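Local atomic coordinates of 3,6-diketocamphane 1,6-monooxygenase (Pseudomonas putida, PDB entry 4UWM), a protein that catalyses the flavin-dependent Baeyer-Villiger oxygenation of a camphor-derived diketone to a lactone, using reduced FMN and molecular oxygen, in the breakdown of (-)-camphor. Residues S207-P220 / R232-A244. Residues are numbered along the deposited sequence; the frame is centred on the assembly and turned at random.
With FMN (flavin mononucleotide), chain C.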
loop_
_atom_site.group_PDB
_atom_site.type_symbol
_atom_site.label_atom_id
_atom_site.label_comp_id
_atom_site.label_asym_id
_atom_site.label_seq_id
_atom_site.Cartn_x
_atom_site.Cartn_y
_atom_site.Cartn_z
ATOM N N SER A 207 22.077 21.189 9.287
ATOM C CA SER A 207 20.793 20.533 9.003
ATOM C C SER A 207 19.625 20.821 9.970
ATOM O O SER A 207 19.642 20.377 11.134
ATOM C CB SER A 207 21.020 19.024 8.882
ATOM O OG SER A 207 19.837 18.347 8.481
ATOM N N PRO A 208 18.587 21.534 9.478
ATOM C CA PRO A 208 17.356 21.741 10.249
ATOM C C PRO A 208 16.678 20.420 10.602
ATOM O O PRO A 208 16.066 20.305 11.673
ATOM C CB PRO A 208 16.472 22.548 9.289
ATOM C CG PRO A 208 17.427 23.223 8.369
ATOM C CD PRO A 208 18.519 22.211 8.168
ATOM N N SER A 209 16.796 19.432 9.707
ATOM C CA SER A 209 16.287 18.080 9.959
ATOM C C SER A 209 17.021 17.419 11.121
ATOM O O SER A 209 16.398 16.774 11.961
ATOM C CB SER A 209 16.373 17.217 8.696
ATOM O OG SER A 209 15.515 17.749 7.697
ATOM N N MET A 210 18.346 17.585 11.170
ATOM C CA MET A 210 19.133 17.055 12.287
ATOM C C MET A 210 18.743 17.700 13.614
ATOM O O MET A 210 18.676 17.013 14.637
ATOM C CB MET A 210 20.633 17.196 12.022
ATOM C CG MET A 210 21.143 16.202 10.994
ATOM S SD MET A 210 21.067 14.513 11.603
ATOM C CE MET A 210 20.533 13.663 10.119
ATOM N N ARG A 211 18.455 19.006 13.580
ATOM C CA ARG A 211 18.013 19.748 14.762
ATOM C C ARG A 211 16.637 19.257 15.224
ATOM O O ARG A 211 16.426 18.988 16.400
ATOM C CB ARG A 211 17.985 21.251 14.457
ATOM C CG ARG A 211 17.987 22.162 15.679
ATOM C CD ARG A 211 18.275 23.611 15.293
ATOM N NE ARG A 211 19.674 23.836 14.929
ATOM C CZ ARG A 211 20.107 24.070 13.692
ATOM N NH1 ARG A 211 19.252 24.116 12.679
ATOM N NH2 ARG A 211 21.400 24.263 13.468
ATOM N N LEU A 212 15.700 19.138 14.281
ATOM C CA LEU A 212 14.359 18.645 14.610
ATOM C C LEU A 212 14.404 17.232 15.185
ATOM O O LEU A 212 13.668 16.922 16.115
ATOM C CB LEU A 212 13.427 18.680 13.384
ATOM C CG LEU A 212 12.021 18.063 13.543
ATOM C CD1 LEU A 212 11.145 18.852 14.508
ATOM C CD2 LEU A 212 11.326 17.907 12.195
ATOM N N ALA A 213 15.256 16.380 14.613
ATOM C CA ALA A 213 15.378 14.996 15.063
ATOM C C ALA A 213 15.882 14.970 16.505
ATOM O O ALA A 213 15.365 14.219 17.337
ATOM C CB ALA A 213 16.336 14.231 14.156
ATOM N N GLY A 214 16.906 15.786 16.780
ATOM C CA GLY A 214 17.453 15.955 18.138
ATOM C C GLY A 214 16.394 16.384 19.141
ATOM O O GLY A 214 16.194 15.709 20.158
ATOM N N GLU A 215 15.697 17.479 18.814
ATOM C CA GLU A 215 14.627 18.023 19.661
ATOM C C GLU A 215 13.590 16.968 20.035
ATOM O O GLU A 215 13.159 16.909 21.186
ATOM C CB GLU A 215 13.927 19.205 18.970
ATOM C CG GLU A 215 14.786 20.454 18.799
ATOM C CD GLU A 215 14.098 21.550 17.994
ATOM O OE1 GLU A 215 12.868 21.470 17.791
ATOM O OE2 GLU A 215 14.788 22.501 17.562
ATOM N N ARG A 216 13.197 16.139 19.057
ATOM C CA ARG A 216 12.093 15.189 19.239
ATOM C C ARG A 216 12.560 13.768 19.580
ATOM O O ARG A 216 11.750 12.870 19.764
ATOM C CB ARG A 216 11.183 15.161 18.001
ATOM C CG ARG A 216 10.566 16.496 17.603
ATOM C CD ARG A 216 9.347 16.850 18.440
ATOM N NE ARG A 216 8.712 18.088 17.981
ATOM C CZ ARG A 216 7.511 18.152 17.416
ATOM N NH1 ARG A 216 6.794 17.050 17.245
ATOM N NH2 ARG A 216 7.017 19.322 17.030
ATOM N N ASN A 217 13.867 13.569 19.671
ATOM C CA ASN A 217 14.421 12.260 19.963
ATOM C C ASN A 217 14.155 11.249 18.820
ATOM O O ASN A 217 14.024 10.042 19.054
ATOM C CB ASN A 217 13.887 11.727 21.303
ATOM C CG ASN A 217 14.795 10.684 21.911
ATOM O OD1 ASN A 217 16.003 10.695 21.693
ATOM N ND2 ASN A 217 14.218 9.777 22.683
ATOM N N PHE A 218 14.070 11.764 17.594
ATOM C CA PHE A 218 13.943 10.913 16.395
ATOM C C PHE A 218 15.278 10.258 16.023
ATOM O O PHE A 218 16.340 10.678 16.493
ATOM C CB PHE A 218 13.416 11.736 15.210
ATOM C CG PHE A 218 12.004 12.233 15.382
ATOM C CD1 PHE A 218 11.131 11.617 16.276
ATOM C CD2 PHE A 218 11.536 13.297 14.611
ATOM C CE1 PHE A 218 9.834 12.070 16.426
ATOM C CE2 PHE A 218 10.233 13.756 14.758
ATOM C CZ PHE A 218 9.380 13.135 15.654
ATOM N N LYS A 219 15.221 9.240 15.167
ATOM C CA LYS A 219 16.409 8.589 14.632
ATOM C C LYS A 219 17.000 9.440 13.504
ATOM O O LYS A 219 16.294 9.773 12.552
ATOM C CB LYS A 219 16.023 7.184 14.157
ATOM C CG LYS A 219 17.089 6.417 13.387
ATOM C CD LYS A 219 16.553 5.051 12.955
ATOM C CE LYS A 219 17.588 4.241 12.197
ATOM N NZ LYS A 219 18.692 3.792 13.100
ATOM N N PRO A 220 18.298 9.826 13.609
ATOM C CA PRO A 220 18.884 10.606 12.525
ATOM C C PRO A 220 19.445 9.702 11.395
ATOM O O PRO A 220 20.047 8.664 11.660
ATOM C CB PRO A 220 20.010 11.377 13.239
ATOM C CG PRO A 220 20.478 10.409 14.292
ATOM C CD PRO A 220 19.236 9.671 14.747
ATOM N N ARG A 232 29.344 17.739 11.578
ATOM C CA ARG A 232 28.355 18.809 11.793
ATOM C C ARG A 232 26.943 18.261 12.070
ATOM O O ARG A 232 26.215 18.781 12.921
ATOM C CB ARG A 232 28.336 19.783 10.608
ATOM C CG ARG A 232 27.531 21.062 10.838
ATOM C CD ARG A 232 28.055 21.879 12.011
ATOM N NE ARG A 232 27.111 22.918 12.400
ATOM C CZ ARG A 232 26.977 23.395 13.631
ATOM N NH1 ARG A 232 27.728 22.935 14.628
ATOM N NH2 ARG A 232 26.072 24.326 13.869
ATOM N N HIS A 233 26.561 17.208 11.350
ATOM C CA HIS A 233 25.270 16.547 11.564
ATOM C C HIS A 233 25.132 16.085 13.005
ATOM O O HIS A 233 24.125 16.386 13.655
ATOM C CB HIS A 233 25.081 15.369 10.590
ATOM C CG HIS A 233 24.537 15.773 9.255
ATOM N ND1 HIS A 233 23.916 14.885 8.404
ATOM C CD2 HIS A 233 24.505 16.979 8.633
ATOM C CE1 HIS A 233 23.538 15.524 7.312
ATOM N NE2 HIS A 233 23.880 16.795 7.427
ATOM N N TRP A 234 26.141 15.375 13.508
ATOM C CA TRP A 234 26.084 14.892 14.884
ATOM C C TRP A 234 26.138 16.028 15.927
ATOM O O TRP A 234 25.443 15.948 16.937
ATOM C CB TRP A 234 27.105 13.787 15.172
ATOM C CG TRP A 234 26.804 13.160 16.484
ATOM C CD1 TRP A 234 27.441 13.390 17.661
ATOM C CD2 TRP A 234 25.730 12.259 16.776
ATOM N NE1 TRP A 234 26.859 12.663 18.664
ATOM C CE2 TRP A 234 25.802 11.962 18.152
ATOM C CE3 TRP A 234 24.721 11.662 16.006
ATOM C CZ2 TRP A 234 24.903 11.095 18.782
ATOM C CZ3 TRP A 234 23.835 10.797 16.628
ATOM C CH2 TRP A 234 23.926 10.526 18.007
ATOM N N GLU A 235 26.942 17.065 15.663
ATOM C CA GLU A 235 26.959 18.277 16.491
ATOM C C GLU A 235 25.549 18.848 16.650
ATOM O O GLU A 235 25.070 19.019 17.771
ATOM C CB GLU A 235 27.854 19.362 15.876
ATOM C CG GLU A 235 29.350 19.155 16.039
ATOM C CD GLU A 235 30.167 20.265 15.400
ATOM O OE1 GLU A 235 29.580 21.243 14.900
ATOM O OE2 GLU A 235 31.405 20.160 15.397
ATOM N N VAL A 236 24.892 19.133 15.516
ATOM C CA VAL A 236 23.572 19.758 15.504
ATOM C C VAL A 236 22.541 18.882 16.213
ATOM O O VAL A 236 21.762 19.377 17.027
ATOM C CB VAL A 236 23.125 20.135 14.071
ATOM C CG1 VAL A 236 21.655 20.537 14.051
ATOM C CG2 VAL A 236 23.990 21.270 13.526
ATOM N N TYR A 237 22.569 17.581 15.924
ATOM C CA TYR A 237 21.637 16.622 16.526
ATOM C C TYR A 237 21.784 16.527 18.035
ATOM O O TYR A 237 20.781 16.581 18.750
ATOM C CB TYR A 237 21.838 15.216 15.938
ATOM C CG TYR A 237 20.940 14.143 16.533
ATOM C CD1 TYR A 237 19.615 13.975 16.088
ATOM C CD2 TYR A 237 21.413 13.275 17.511
ATOM C CE1 TYR A 237 18.800 12.983 16.626
ATOM C CE2 TYR A 237 20.605 12.285 18.046
ATOM C CZ TYR A 237 19.297 12.138 17.599
ATOM O OH TYR A 237 18.490 11.143 18.134
ATOM N N SER A 238 23.024 16.319 18.497
ATOM C CA SER A 238 23.286 16.121 19.925
ATOM C C SER A 238 22.964 17.370 20.737
ATOM O O SER A 238 22.410 17.264 21.825
ATOM C CB SER A 238 24.728 15.669 20.165
ATOM O OG SER A 238 25.636 16.485 19.446
ATOM N N GLU A 239 23.302 18.543 20.191
ATOM C CA GLU A 239 23.031 19.802 20.875
ATOM C C GLU A 239 21.522 20.011 21.056
ATOM O O GLU A 239 21.072 20.389 22.145
ATOM C CB GLU A 239 23.702 20.972 20.142
ATOM C CG GLU A 239 25.212 21.035 20.363
ATOM C CD GLU A 239 25.952 21.871 19.326
ATOM O OE1 GLU A 239 25.325 22.740 18.686
ATOM O OE2 GLU A 239 27.173 21.657 19.150
ATOM N N ALA A 240 20.747 19.734 20.004
ATOM C CA ALA A 240 19.283 19.790 20.080
ATOM C C ALA A 240 18.747 18.759 21.059
ATOM O O ALA A 240 17.895 19.075 21.883
ATOM C CB ALA A 240 18.655 19.612 18.705
ATOM N N ALA A 241 19.279 17.538 21.003
ATOM C CA ALA A 241 18.864 16.476 21.926
ATOM C C ALA A 241 19.104 16.825 23.408
ATOM O O ALA A 241 18.191 16.722 24.227
ATOM C CB ALA A 241 19.544 15.160 21.573
ATOM N N ILE A 242 20.331 17.232 23.746
ATOM C CA ILE A 242 20.667 17.591 25.130
ATOM C C ILE A 242 19.804 18.769 25.606
ATOM O O ILE A 242 19.241 18.736 26.696
ATOM C CB ILE A 242 22.184 17.858 25.293
ATOM C CG1 ILE A 242 22.975 16.572 25.016
ATOM C CG2 ILE A 242 22.509 18.360 26.696
ATOM C CD1 ILE A 242 24.406 16.793 24.571
ATOM N N GLU A 243 19.672 19.792 24.768
ATOM C CA GLU A 243 18.861 20.962 25.083
ATOM C C GLU A 243 17.391 20.620 25.381
ATOM O O GLU A 243 16.778 21.223 26.263
ATOM C CB GLU A 243 18.953 21.978 23.949
ATOM C CG GLU A 243 18.575 23.396 24.337
ATOM C CD GLU A 243 18.596 24.343 23.152
ATOM O OE1 GLU A 243 19.491 24.207 22.287
ATOM O OE2 GLU A 243 17.710 25.222 23.083
ATOM N N ALA A 244 16.839 19.656 24.645
ATOM C CA ALA A 244 15.471 19.183 24.866
ATOM C C ALA A 244 15.405 18.145 25.980
ATOM O O ALA A 244 14.320 17.745 26.400
ATOM C CB ALA A 244 14.891 18.619 23.577
HETATM N N1 FMN C . 15.492 12.078 1.659
HETATM C C2 FMN C . 14.828 11.013 2.192
HETATM O O2 FMN C . 13.839 11.212 2.929
HETATM N N3 FMN C . 15.195 9.738 1.964
HETATM C C4 FMN C . 16.244 9.425 1.193
HETATM O O4 FMN C . 16.542 8.226 1.016
HETATM C C4A FMN C . 17.028 10.525 0.564
HETATM N N5 FMN C . 18.096 10.291 -0.233
HETATM C C5A FMN C . 18.798 11.306 -0.796
HETATM C C6 FMN C . 19.898 11.026 -1.610
HETATM C C7 FMN C . 20.632 12.057 -2.197
HETATM C C7M FMN C . 21.817 11.733 -3.073
HETATM C C8 FMN C . 20.228 13.472 -1.947
HETATM C C8M FMN C . 20.981 14.623 -2.555
HETATM C C9 FMN C . 19.133 13.753 -1.136
HETATM C C9A FMN C . 18.397 12.728 -0.545
HETATM N N10 FMN C . 17.282 13.009 0.288
HETATM C C10 FMN C . 16.575 11.915 0.853
HETATM C "C1'" FMN C . 16.858 14.401 0.533
HETATM C "C2'" FMN C . 17.418 14.944 1.839
HETATM O "O2'" FMN C . 17.179 13.977 2.860
HETATM C "C3'" FMN C . 16.744 16.262 2.212
HETATM O "O3'" FMN C . 17.541 17.340 1.702
HETATM C "C4'" FMN C . 16.564 16.371 3.728
HETATM O "O4'" FMN C . 15.429 15.601 4.148
HETATM C "C5'" FMN C . 16.425 17.807 4.220
HETATM O "O5'" FMN C . 17.733 18.195 4.621
HETATM P P FMN C . 18.051 19.491 5.505
HETATM O O1P FMN C . 16.955 19.636 6.512
HETATM O O2P FMN C . 19.366 19.081 6.098
HETATM O O3P FMN C . 18.119 20.593 4.485
HETATM O O HOH W 1 21.025 22.343 16.919
#
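Gly214 and Ala241 bring helices 208-216 and 232-244 together: their CA atoms lie 4.1 Å apart, and the axes approach to 6.7 Å at -30°. A CB on Gly214 would collide with Tyr237 O and Ala240 CB, and Gly214 CA instead makes a CA-H...O contact with Tyr237 O. Beside this crossing, Pro220 CG sits over the centre of the Tyr237 ring, 13° off the normal, a CH-pi contact, while Ala213 CB meets the ring edge. With CG anti to the backbone N (chi1 178°), the tyrosine lies along the flank of helix 208-216, and its OH donates to Phe218 O at 2.7 Å, almost in line with the carbonyl. A phenylalanine here would probably leave Phe218 O without this donor and the loop after the helix less firmly tied. Toward the cofactor, Met210 CG covers one face of His233, 4.0 Å from the ring centroid; that ring is held by Ser204 O and Ser222 OG. At the polar edge, Ser207 OG accepts from Met210 N as N-cap and donates to FMN O2P at 2.5 Å, while Ser209 N and OG both donate to O1P. The helix N-terminus and its serines thus form part of the FMN phosphate site in the TIM-barrel fold of the bacterial luciferase family.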